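Local coordinates for putative aspartate aminotransferase (Thermus thermophilus, PDB 1IUG), which probably acts as a pyridoxal-phosphate-dependent aminotransferase, with its exact amino-donor preference among aspartate, alanine and serine not firmly settled, at residues A[158-163]-A[169-174]; A[44-49]-A[162-167]; A[125-130]-A[141-146]; A[50-55]-A[201-206]. All coordinates share one frame; numbering follows the deposited sequence.

Interaction 1: A[158-163]-A[169-174]; sequences ADMVTS and VALEAM
V161 N donates a hydrogen bond to D159 OD1 over 2.9 Å, nearly straight at 163°, and so closes an Asx turn round M160, the residue that carries most of the contact with 169-174. The turn comes as the chain leaves strand 155-159. Just beyond it the carbonyl oxygen of M160 is approached by S163 N, S163 OG and S181 OG, all three in weak hydrogen bonds. Past this turn M160 and S163 face 169-174. M160 has its CG anti to its own carbonyl carbon (chi1 -69°) and is fully extended from there; the chain runs alongside V169, heading the other way, and the terminal methyl reaches A170, L171 and M174. M160 SD passes V169 CB at 4.1 Å. M160 CE sits 3.4 Å from A170 O, a close packing contact rather than a hydrogen bond. M174 comes from the other direction, its chain bent at chi3 (-44°), and the two methionine methyls, M160 CE and M174 CE, meet tip to tip at 3.7 Å. L171 CD1 adds a looser touch to M160 CE. V169 CG1 lies against S163 OG at 3.5 Å. The loop thus folds back on the strand end mainly through apolar groups, with no hydrogen bond across. L140 of helix 140-150 packs against both methionines, while A179 of strand 178-182 touches M160 and L171; D159 and M160 are themselves tied by backbone bonds to strands 124-128 and 178-182 respectively.

Interaction 2: A[44-49]-A[162-167]; sequences REAFRT and TSLLVG
This is a buried contact, mainly apolar and without hydrogen bonds across it, in which A46 and F47, near the C-terminal end of helix 30-47, meet L164 and L165 of the loop that follows strand 155-159. L164 does most of the work. Its CG stands anti to the backbone N (chi1 -178°), which carries the forked end into the angle between the helix backbone and the phenyl ring. One branch, CD1, sits over the F47 ring centre at 4.1 Å and only 7° off the normal, a clear CH-pi contact. The same methyl also lies 4.1 Å from A46 CB and 3.8 Å from A46 O. The other branch, CD2, reaches the far end of the ring, 3.9 Å from F47 CZ. In the large domain of this fold type I aminotransferase, the helix end is thereby set against the central sheet, since F47 and L164 also touch S181 of strand 178-182. The loop is held in shape by S163 O, which accepts from both V166 N and G167 N, and L165 takes a positive phi. L165 CD1 only grazes A46 CB, at 4.4 Å; the L165 side chain also touches L243 and V246 of helix 233-246.

Interaction 3: A[125-130]-A[141-146]; sequences LLLVHS and PALARA
No ring or other flat side chain meets across this contact; it is made by the branched ends of leucines, chiefly L127 on strand 124-128 against L143 on helix 140-150. Both have CG anti to the carbonyl carbon, with chi1 of -63° in L127 and -68° in L143, and the two side chains run aslant to one another, so the L127 fork lies across L143 CB and CD1. L127 CD1 is 3.8 Å from L143 CB and 4.0 Å from L143 CD1. Its second methyl, L127 CD2, comes to 3.9 Å from that same L143 CD1, so the helix methyl is touched by both branches of the fork. Strand and helix here form the first half of a beta-alpha-beta crossover: the chain goes on from helix 140-150 into strand 155-159, which lies parallel and next to 124-128 in the large-domain sheet. Two residues earlier on the strand, on the same face of the sheet, L125 makes a more distant contact, its CD2 lying 4.2 Å from L143 O. L125 finds further cover in F147, a later residue of this helix. L140, at the start of the same helix, packs on L127 and H129, while the other face of the strand belongs to helix 85-96, where F90 touches L126 and V128.

Interaction 4: A[50-55]-A[201-206]; sequences EGEVLI and RALERL
G51 brings its backbone to the flank of helix 200-204 just before strand 52-57 begins, with G51 CA 7.4 Å from L203 CA. L203 alone on the helix side bridges that gap. Its CG lies anti to the carbonyl carbon (chi1 -69°), and the outstretched chain puts one methyl, CD1, against the glycine and the first strand residue. L203 CD1 is 4.2 Å from G51 CA and equally far from E52 N. Its nearest neighbour is E52 CG, at 4.0 Å, where the two side chains cross at roughly a right angle. Only the aliphatic part of E52 is used here: the chain bends at chi2 (-72°), and its carboxylate finds its main partner elsewhere, OE1 forming a salt bridge with R40 of helix 30-47. K223 makes a long, weak ion pair with OE2. The contact is small and only partly buried, without a hydrogen bond across it. L203 also rests on L198, at the end of strand 193-198, and the backbone of that same L198 is hydrogen-bonded to E52, the residue whose CG the leucine methyl touches. Strand 52-57 lies at one edge of a seven-stranded sheet in which 193-198, its neighbour, alone runs antiparallel to the rest, as in the large domain of fold type I pyridoxal-phosphate enzymes.

How the interactions relate
All four contacts belong to the large domain, and interactions 1, 3 and 4 reach its seven-stranded sheet. Interactions 1 and 2 are neighbours, centres about 6 Å apart, sharing T162 and S163; E172 to T49 is a probable hydrogen bond between them. Interaction 3 lies about 9 Å from interaction 1, centre to centre, on the adjacent parallel strand, with T162 and S130 linking the two. Interaction 4, at the sheet's edge, is about 14 Å from interaction 1, again centre to centre, and does not touch interaction 3. Along the chain, interactions 1 and 3 are nested inside the loop that interaction 4 closes, whereas interactions 2 and 4 alternate. Helix 30-47, the loop after 155-159 and the sheet are thus knit together.

Interaction 1: A[158-163]-A[169-174]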
loop_
_atom_site.group_PDB
_atom_site.type_symbol
_atom_site.label_atom_id
_atom_site.label_comp_id
_atom_site.label_asym_id
_atom_site.label_seq_id
_atom_site.Cartn_x
_atom_site.Cartn_y
_atom_site.Cartn_z
ATOM N N ALA A 158 -14.236 5.914 13.497
ATOM C CA ALA A 158 -14.806 6.658 12.380
ATOM C C ALA A 158 -14.014 6.649 11.077
ATOM O O ALA A 158 -12.784 6.599 11.073
ATOM C CB ALA A 158 -15.072 8.089 12.799
ATOM N N ASP A 159 -14.753 6.669 9.975
ATOM C CA ASP A 159 -14.180 6.720 8.639
ATOM C C ASP A 159 -14.206 8.208 8.304
ATOM O O ASP A 159 -15.277 8.780 8.107
ATOM C CB ASP A 159 -15.059 5.931 7.653
ATOM C CG ASP A 159 -14.611 6.071 6.185
ATOM O OD1 ASP A 159 -13.984 7.082 5.803
ATOM O OD2 ASP A 159 -14.922 5.167 5.389
ATOM N N MET A 160 -13.032 8.832 8.288
ATOM C CA MET A 160 -12.911 10.253 7.971
ATOM C C MET A 160 -12.127 10.433 6.669
ATOM O O MET A 160 -11.440 11.444 6.478
ATOM C CB MET A 160 -12.200 10.996 9.108
ATOM C CG MET A 160 -12.999 11.120 10.404
ATOM S SD MET A 160 -12.023 11.973 11.672
ATOM C CE MET A 160 -13.146 11.997 13.027
ATOM N N VAL A 161 -12.251 9.458 5.768
ATOM C CA VAL A 161 -11.539 9.499 4.497
ATOM C C VAL A 161 -11.858 10.724 3.659
ATOM O O VAL A 161 -10.950 11.294 3.050
ATOM C CB VAL A 161 -11.715 8.202 3.672
ATOM C CG1 VAL A 161 -11.000 8.331 2.341
ATOM C CG2 VAL A 161 -11.137 7.011 4.433
ATOM N N THR A 162 -13.130 11.128 3.608
ATOM C CA THR A 162 -13.496 12.325 2.846
ATOM C C THR A 162 -13.936 13.506 3.710
ATOM O O THR A 162 -14.685 14.369 3.254
ATOM C CB THR A 162 -14.550 12.063 1.735
ATOM O OG1 THR A 162 -15.711 11.447 2.288
ATOM C CG2 THR A 162 -13.968 11.193 0.640
ATOM N N SER A 163 -13.516 13.512 4.974
ATOM C CA SER A 163 -13.821 14.625 5.869
ATOM C C SER A 163 -12.511 15.303 6.291
ATOM O O SER A 163 -12.480 16.514 6.519
ATOM C CB SER A 163 -14.637 14.178 7.087
ATOM O OG SER A 163 -13.950 13.227 7.878
ATOM N N VAL A 169 -12.867 18.369 11.629
ATOM C CA VAL A 169 -12.704 17.056 12.243
ATOM C C VAL A 169 -11.893 17.151 13.537
ATOM O O VAL A 169 -11.137 18.103 13.750
ATOM C CB VAL A 169 -11.985 16.039 11.294
ATOM C CG1 VAL A 169 -12.812 15.779 10.042
ATOM C CG2 VAL A 169 -10.588 16.536 10.928
ATOM N N ALA A 170 -12.076 16.159 14.398
ATOM C CA ALA A 170 -11.362 16.058 15.667
ATOM C C ALA A 170 -11.610 14.658 16.193
ATOM O O ALA A 170 -12.552 13.990 15.767
ATOM C CB ALA A 170 -11.873 17.090 16.663
ATOM N N LEU A 171 -10.736 14.184 17.071
ATOM C CA LEU A 171 -10.920 12.861 17.645
ATOM C C LEU A 171 -11.638 12.950 18.989
ATOM O O LEU A 171 -12.869 13.017 19.028
ATOM C CB LEU A 171 -9.588 12.128 17.776
ATOM C CG LEU A 171 -9.453 10.897 16.873
ATOM C CD1 LEU A 171 -9.704 11.285 15.430
ATOM C CD2 LEU A 171 -8.071 10.297 17.023
ATOM N N GLU A 172 -10.877 12.998 20.081
ATOM C CA GLU A 172 -11.465 13.062 21.418
ATOM C C GLU A 172 -12.424 14.232 21.634
ATOM O O GLU A 172 -13.422 14.089 22.338
ATOM C CB GLU A 172 -10.384 13.023 22.518
ATOM C CG GLU A 172 -9.219 14.004 22.368
ATOM C CD GLU A 172 -8.013 13.412 21.640
ATOM O OE1 GLU A 172 -6.869 13.706 22.042
ATOM O OE2 GLU A 172 -8.196 12.666 20.661
ATOM N N ALA A 173 -12.157 15.365 20.990
ATOM C CA ALA A 173 -13.019 16.536 21.124
ATOM C C ALA A 173 -14.412 16.289 20.540
ATOM O O ALA A 173 -15.367 16.964 20.908
ATOM C CB ALA A 173 -12.379 17.745 20.473
ATOM N N MET A 174 -14.521 15.334 19.618
ATOM C CA MET A 174 -15.810 14.996 19.016
ATOM C C MET A 174 -16.345 13.675 19.571
ATOM O O MET A 174 -17.362 13.165 19.101
ATOM C CB MET A 174 -15.706 14.907 17.487
ATOM C CG MET A 174 -15.361 16.219 16.791
ATOM S SD MET A 174 -15.820 16.252 15.027
ATOM C CE MET A 174 -15.280 14.678 14.488
#

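Interaction 2: A[44-49]-A[162-167]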
loop_
_atom_site.group_PDB
_atom_site.type_symbol
_atom_site.label_atom_id
_atom_site.label_comp_id
_atom_site.label_asym_id
_atom_site.label_seq_id
_atom_site.Cartn_x
_atom_site.Cartn_y
_atom_site.Cartn_z
ATOM N N ARG A 44 -1.134 14.649 13.000
ATOM C CA ARG A 44 -1.510 14.745 14.404
ATOM C C ARG A 44 -2.348 16.012 14.578
ATOM O O ARG A 44 -3.424 15.980 15.175
ATOM C CB ARG A 44 -0.212 14.836 15.201
ATOM C CG ARG A 44 -0.027 13.836 16.301
ATOM C CD ARG A 44 -1.055 13.957 17.382
ATOM N NE ARG A 44 -0.689 15.036 18.304
ATOM C CZ ARG A 44 0.522 15.212 18.837
ATOM N NH1 ARG A 44 1.525 14.386 18.553
ATOM N NH2 ARG A 44 0.733 16.225 19.667
ATOM N N GLU A 45 -1.853 17.118 14.026
ATOM C CA GLU A 45 -2.545 18.403 14.078
ATOM C C GLU A 45 -3.804 18.362 13.219
ATOM O O GLU A 45 -4.841 18.883 13.607
ATOM C CB GLU A 45 -1.652 19.521 13.549
ATOM C CG GLU A 45 -0.442 19.850 14.390
ATOM C CD GLU A 45 0.381 20.983 13.787
ATOM O OE1 GLU A 45 -0.220 21.905 13.183
ATOM O OE2 GLU A 45 1.626 20.947 13.909
ATOM N N ALA A 46 -3.688 17.770 12.035
ATOM C CA ALA A 46 -4.807 17.662 11.106
ATOM C C ALA A 46 -5.990 16.917 11.718
ATOM O O ALA A 46 -7.138 17.307 11.516
ATOM C CB ALA A 46 -4.358 16.982 9.814
ATOM N N PHE A 47 -5.705 15.861 12.475
ATOM C CA PHE A 47 -6.748 15.064 13.117
ATOM C C PHE A 47 -7.269 15.660 14.428
ATOM O O PHE A 47 -8.311 15.230 14.932
ATOM C CB PHE A 47 -6.254 13.638 13.380
ATOM C CG PHE A 47 -6.488 12.688 12.239
ATOM C CD1 PHE A 47 -5.421 12.221 11.475
ATOM C CD2 PHE A 47 -7.773 12.230 11.952
ATOM C CE1 PHE A 47 -5.633 11.308 10.447
ATOM C CE2 PHE A 47 -7.993 11.318 10.926
ATOM C CZ PHE A 47 -6.923 10.856 10.173
ATOM N N ARG A 48 -6.538 16.627 14.985
ATOM C CA ARG A 48 -6.933 17.275 16.238
ATOM C C ARG A 48 -6.962 16.228 17.344
ATOM O O ARG A 48 -8.020 15.920 17.892
ATOM C CB ARG A 48 -8.333 17.892 16.118
ATOM C CG ARG A 48 -8.512 19.000 15.103
ATOM C CD ARG A 48 -7.643 20.204 15.378
ATOM N NE ARG A 48 -8.037 21.341 14.540
ATOM C CZ ARG A 48 -9.213 21.964 14.612
ATOM N NH1 ARG A 48 -10.136 21.575 15.489
ATOM N NH2 ARG A 48 -9.471 22.984 13.800
ATOM N N THR A 49 -5.807 15.643 17.632
ATOM C CA THR A 49 -5.724 14.630 18.672
ATOM C C THR A 49 -4.435 14.747 19.466
ATOM O O THR A 49 -3.450 15.305 18.997
ATOM C CB THR A 49 -5.847 13.186 18.095
ATOM O OG1 THR A 49 -5.789 12.235 19.169
ATOM C CG2 THR A 49 -4.724 12.885 17.118
ATOM N N THR A 162 -13.130 11.128 3.608
ATOM C CA THR A 162 -13.496 12.325 2.846
ATOM C C THR A 162 -13.936 13.506 3.710
ATOM O O THR A 162 -14.685 14.369 3.254
ATOM C CB THR A 162 -14.550 12.063 1.735
ATOM O OG1 THR A 162 -15.711 11.447 2.288
ATOM C CG2 THR A 162 -13.968 11.193 0.640
ATOM N N SER A 163 -13.516 13.512 4.974
ATOM C CA SER A 163 -13.821 14.625 5.869
ATOM C C SER A 163 -12.511 15.303 6.291
ATOM O O SER A 163 -12.480 16.514 6.519
ATOM C CB SER A 163 -14.637 14.178 7.087
ATOM O OG SER A 163 -13.950 13.227 7.878
ATOM N N LEU A 164 -11.424 14.532 6.340
ATOM C CA LEU A 164 -10.116 15.075 6.712
ATOM C C LEU A 164 -9.657 16.096 5.670
ATOM O O LEU A 164 -9.521 15.763 4.495
ATOM C CB LEU A 164 -9.069 13.962 6.825
ATOM C CG LEU A 164 -7.668 14.411 7.270
ATOM C CD1 LEU A 164 -7.704 14.861 8.721
ATOM C CD2 LEU A 164 -6.665 13.290 7.092
ATOM N N LEU A 165 -9.433 17.333 6.117
ATOM C CA LEU A 165 -8.989 18.443 5.260
ATOM C C LEU A 165 -10.056 18.915 4.266
ATOM O O LEU A 165 -9.770 19.659 3.326
ATOM C CB LEU A 165 -7.699 18.083 4.514
ATOM C CG LEU A 165 -6.522 19.030 4.757
ATOM C CD1 LEU A 165 -6.051 18.902 6.191
ATOM C CD2 LEU A 165 -5.388 18.718 3.796
ATOM N N VAL A 166 -11.287 18.475 4.488
ATOM C CA VAL A 166 -12.408 18.848 3.639
ATOM C C VAL A 166 -13.397 19.601 4.524
ATOM O O VAL A 166 -13.919 20.642 4.141
ATOM C CB VAL A 166 -13.076 17.595 3.026
ATOM C CG1 VAL A 166 -14.275 17.984 2.195
ATOM C CG2 VAL A 166 -12.076 16.846 2.169
ATOM N N GLY A 167 -13.599 19.075 5.727
ATOM C CA GLY A 167 -14.489 19.678 6.700
ATOM C C GLY A 167 -13.839 19.614 8.071
ATOM O O GLY A 167 -12.720 19.110 8.212
#

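Interaction 3: A[125-130]-A[141-146]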
loop_
_atom_site.group_PDB
_atom_site.type_symbol
_atom_site.label_atom_id
_atom_site.label_comp_id
_atom_site.label_asym_id
_atom_site.label_seq_id
_atom_site.Cartn_x
_atom_site.Cartn_y
_atom_site.Cartn_z
ATOM N N LEU A 125 -19.071 1.366 18.241
ATOM C CA LEU A 125 -19.898 1.964 17.196
ATOM C C LEU A 125 -18.955 2.390 16.067
ATOM O O LEU A 125 -17.890 2.975 16.316
ATOM C CB LEU A 125 -20.636 3.196 17.730
ATOM C CG LEU A 125 -21.386 4.053 16.705
ATOM C CD1 LEU A 125 -22.552 3.283 16.105
ATOM C CD2 LEU A 125 -21.879 5.334 17.354
ATOM N N LEU A 126 -19.312 2.040 14.836
ATOM C CA LEU A 126 -18.497 2.403 13.683
ATOM C C LEU A 126 -19.315 3.341 12.823
ATOM O O LEU A 126 -20.440 3.019 12.434
ATOM C CB LEU A 126 -18.088 1.161 12.890
ATOM C CG LEU A 126 -17.223 0.137 13.625
ATOM C CD1 LEU A 126 -16.957 -1.058 12.709
ATOM C CD2 LEU A 126 -15.916 0.783 14.080
ATOM N N LEU A 127 -18.755 4.509 12.536
ATOM C CA LEU A 127 -19.455 5.510 11.744
ATOM C C LEU A 127 -18.639 6.049 10.581
ATOM O O LEU A 127 -17.415 6.121 10.647
ATOM C CB LEU A 127 -19.848 6.690 12.639
ATOM C CG LEU A 127 -20.817 6.458 13.798
ATOM C CD1 LEU A 127 -20.736 7.636 14.767
ATOM C CD2 LEU A 127 -22.233 6.273 13.275
ATOM N N VAL A 128 -19.336 6.418 9.513
ATOM C CA VAL A 128 -18.705 7.015 8.346
ATOM C C VAL A 128 -19.090 8.494 8.413
ATOM O O VAL A 128 -20.270 8.846 8.323
ATOM C CB VAL A 128 -19.196 6.375 7.024
ATOM C CG1 VAL A 128 -18.642 7.136 5.832
ATOM C CG2 VAL A 128 -18.734 4.931 6.951
ATOM N N HIS A 129 -18.092 9.342 8.644
ATOM C CA HIS A 129 -18.299 10.781 8.767
ATOM C C HIS A 129 -18.889 11.378 7.488
ATOM O O HIS A 129 -19.957 11.995 7.509
ATOM C CB HIS A 129 -16.980 11.466 9.128
ATOM C CG HIS A 129 -17.145 12.860 9.644
ATOM N ND1 HIS A 129 -18.381 13.446 9.819
ATOM C CD2 HIS A 129 -16.234 13.782 10.029
ATOM C CE1 HIS A 129 -18.222 14.670 10.288
ATOM N NE2 HIS A 129 -16.928 14.898 10.424
ATOM N N SER A 130 -18.188 11.183 6.378
ATOM C CA SER A 130 -18.636 11.672 5.086
ATOM C C SER A 130 -18.854 10.464 4.173
ATOM O O SER A 130 -17.897 9.805 3.760
ATOM C CB SER A 130 -17.595 12.625 4.499
ATOM O OG SER A 130 -17.927 12.989 3.172
ATOM N N PRO A 141 -20.297 14.188 16.411
ATOM C CA PRO A 141 -20.287 14.482 17.850
ATOM C C PRO A 141 -21.554 14.035 18.568
ATOM O O PRO A 141 -21.485 13.454 19.650
ATOM C CB PRO A 141 -20.142 16.005 17.889
ATOM C CG PRO A 141 -19.426 16.319 16.613
ATOM C CD PRO A 141 -20.140 15.432 15.635
ATOM N N ALA A 142 -22.704 14.303 17.953
ATOM C CA ALA A 142 -23.999 13.943 18.525
ATOM C C ALA A 142 -24.209 12.435 18.578
ATOM O O ALA A 142 -24.771 11.915 19.545
ATOM C CB ALA A 142 -25.130 14.613 17.748
ATOM N N LEU A 143 -23.761 11.734 17.539
ATOM C CA LEU A 143 -23.899 10.282 17.497
ATOM C C LEU A 143 -22.989 9.639 18.529
ATOM O O LEU A 143 -23.402 8.739 19.258
ATOM C CB LEU A 143 -23.556 9.754 16.107
ATOM C CG LEU A 143 -24.536 10.122 14.994
ATOM C CD1 LEU A 143 -23.972 9.695 13.657
ATOM C CD2 LEU A 143 -25.879 9.461 15.253
ATOM N N ALA A 144 -21.763 10.146 18.615
ATOM C CA ALA A 144 -20.761 9.635 19.546
ATOM C C ALA A 144 -21.151 9.730 21.021
ATOM O O ALA A 144 -20.993 8.752 21.759
ATOM C CB ALA A 144 -19.423 10.325 19.312
ATOM N N ARG A 145 -21.653 10.882 21.468
ATOM C CA ARG A 145 -22.007 10.975 22.880
ATOM C C ARG A 145 -23.322 10.307 23.269
ATOM O O ARG A 145 -23.496 9.914 24.420
ATOM C CB ARG A 145 -21.841 12.397 23.460
ATOM C CG ARG A 145 -23.020 13.349 23.429
ATOM C CD ARG A 145 -23.502 13.648 22.035
ATOM N NE ARG A 145 -24.384 14.817 22.024
ATOM C CZ ARG A 145 -23.961 16.078 22.029
ATOM N NH1 ARG A 145 -22.661 16.355 22.048
ATOM N NH2 ARG A 145 -24.842 17.066 21.993
ATOM N N ALA A 146 -24.211 10.111 22.297
ATOM C CA ALA A 146 -25.478 9.429 22.553
ATOM C C ALA A 146 -25.138 7.961 22.830
ATOM O O ALA A 146 -25.695 7.340 23.738
ATOM C CB ALA A 146 -26.398 9.542 21.348
#

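Interaction 4: A[50-55]-A[201-206]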
loop_
_atom_site.group_PDB
_atom_site.type_symbol
_atom_site.label_atom_id
_atom_site.label_comp_id
_atom_site.label_asym_id
_atom_site.label_seq_id
_atom_site.Cartn_x
_atom_site.Cartn_y
_atom_site.Cartn_z
ATOM N N GLU A 50 -4.477 14.258 20.697
ATOM C CA GLU A 50 -3.312 14.265 21.564
ATOM C C GLU A 50 -2.679 12.881 21.430
ATOM O O GLU A 50 -1.632 12.604 22.012
ATOM C CB GLU A 50 -3.740 14.510 23.013
ATOM C CG GLU A 50 -2.671 15.160 23.882
ATOM C CD GLU A 50 -2.351 16.580 23.445
ATOM O OE1 GLU A 50 -3.288 17.409 23.377
ATOM O OE2 GLU A 50 -1.164 16.867 23.170
ATOM N N GLY A 51 -3.329 12.025 20.639
ATOM C CA GLY A 51 -2.856 10.670 20.420
ATOM C C GLY A 51 -1.811 10.517 19.333
ATOM O O GLY A 51 -0.998 11.411 19.108
ATOM N N GLU A 52 -1.841 9.378 18.646
ATOM C CA GLU A 52 -0.876 9.085 17.589
ATOM C C GLU A 52 -1.547 8.762 16.264
ATOM O O GLU A 52 -2.648 8.218 16.225
ATOM C CB GLU A 52 -0.004 7.888 17.984
ATOM C CG GLU A 52 0.748 8.022 19.301
ATOM C CD GLU A 52 1.907 9.006 19.247
ATOM O OE1 GLU A 52 2.367 9.362 18.141
ATOM O OE2 GLU A 52 2.370 9.421 20.329
ATOM N N VAL A 53 -0.875 9.111 15.177
ATOM C CA VAL A 53 -1.382 8.818 13.846
ATOM C C VAL A 53 -0.369 7.889 13.186
ATOM O O VAL A 53 0.832 8.171 13.174
ATOM C CB VAL A 53 -1.562 10.091 12.986
ATOM C CG1 VAL A 53 -2.198 9.724 11.646
ATOM C CG2 VAL A 53 -2.430 11.110 13.720
ATOM N N LEU A 54 -0.850 6.744 12.715
ATOM C CA LEU A 54 0.012 5.771 12.056
ATOM C C LEU A 54 -0.156 5.831 10.536
ATOM O O LEU A 54 -1.275 5.943 10.029
ATOM C CB LEU A 54 -0.296 4.363 12.571
ATOM C CG LEU A 54 -0.025 4.144 14.064
ATOM C CD1 LEU A 54 -0.489 2.766 14.490
ATOM C CD2 LEU A 54 1.456 4.334 14.356
ATOM N N ILE A 55 0.971 5.807 9.828
ATOM C CA ILE A 55 0.986 5.841 8.372
ATOM C C ILE A 55 1.141 4.418 7.840
ATOM O O ILE A 55 2.131 3.740 8.129
ATOM C CB ILE A 55 2.153 6.692 7.845
ATOM C CG1 ILE A 55 2.048 8.120 8.393
ATOM C CG2 ILE A 55 2.175 6.677 6.318
ATOM C CD1 ILE A 55 3.145 9.039 7.916
ATOM N N ARG A 201 -7.151 7.536 24.647
ATOM C CA ARG A 201 -8.133 6.574 25.140
ATOM C C ARG A 201 -7.948 5.246 24.387
ATOM O O ARG A 201 -7.790 4.186 24.998
ATOM C CB ARG A 201 -9.527 7.160 24.869
ATOM C CG ARG A 201 -10.639 6.919 25.893
ATOM C CD ARG A 201 -10.975 5.466 26.108
ATOM N NE ARG A 201 -12.304 5.310 26.708
ATOM C CZ ARG A 201 -13.439 5.206 26.019
ATOM N NH1 ARG A 201 -13.429 5.242 24.695
ATOM N NH2 ARG A 201 -14.586 5.023 26.653
ATOM N N ALA A 202 -7.917 5.327 23.058
ATOM C CA ALA A 202 -7.763 4.156 22.197
ATOM C C ALA A 202 -6.406 3.460 22.333
ATOM O O ALA A 202 -6.319 2.237 22.217
ATOM C CB ALA A 202 -8.016 4.539 20.741
ATOM N N LEU A 203 -5.359 4.240 22.586
ATOM C CA LEU A 203 -4.011 3.699 22.735
ATOM C C LEU A 203 -3.891 2.713 23.896
ATOM O O LEU A 203 -3.167 1.720 23.799
ATOM C CB LEU A 203 -2.991 4.834 22.887
ATOM C CG LEU A 203 -2.735 5.706 21.651
ATOM C CD1 LEU A 203 -1.901 6.924 22.020
ATOM C CD2 LEU A 203 -2.039 4.891 20.568
ATOM N N GLU A 204 -4.618 2.974 24.979
ATOM C CA GLU A 204 -4.597 2.107 26.160
ATOM C C GLU A 204 -5.472 0.871 25.970
ATOM O O GLU A 204 -5.310 -0.125 26.668
ATOM C CB GLU A 204 -5.092 2.877 27.385
ATOM C CG GLU A 204 -4.303 4.135 27.698
ATOM C CD GLU A 204 -4.915 4.940 28.832
ATOM O OE1 GLU A 204 -4.273 5.043 29.902
ATOM O OE2 GLU A 204 -6.033 5.473 28.652
ATOM N N ARG A 205 -6.395 0.954 25.016
ATOM C CA ARG A 205 -7.342 -0.117 24.709
ATOM C C ARG A 205 -6.876 -1.013 23.552
ATOM O O ARG A 205 -7.602 -1.911 23.130
ATOM C CB ARG A 205 -8.686 0.513 24.324
ATOM C CG ARG A 205 -9.319 1.406 25.388
ATOM C CD ARG A 205 -9.620 0.644 26.663
ATOM N NE ARG A 205 -10.743 -0.269 26.453
ATOM C CZ ARG A 205 -12.020 0.106 26.411
ATOM N NH1 ARG A 205 -12.354 1.379 26.577
ATOM N NH2 ARG A 205 -12.963 -0.789 26.148
ATOM N N LEU A 206 -5.661 -0.783 23.062
ATOM C CA LEU A 206 -5.127 -1.538 21.929
ATOM C C LEU A 206 -5.124 -3.071 22.046
ATOM O O LEU A 206 -4.558 -3.635 22.983
ATOM C CB LEU A 206 -3.725 -1.034 21.584
ATOM C CG LEU A 206 -3.306 -1.193 20.123
ATOM C CD1 LEU A 206 -4.237 -0.383 19.231
ATOM C CD2 LEU A 206 -1.867 -0.738 19.939
#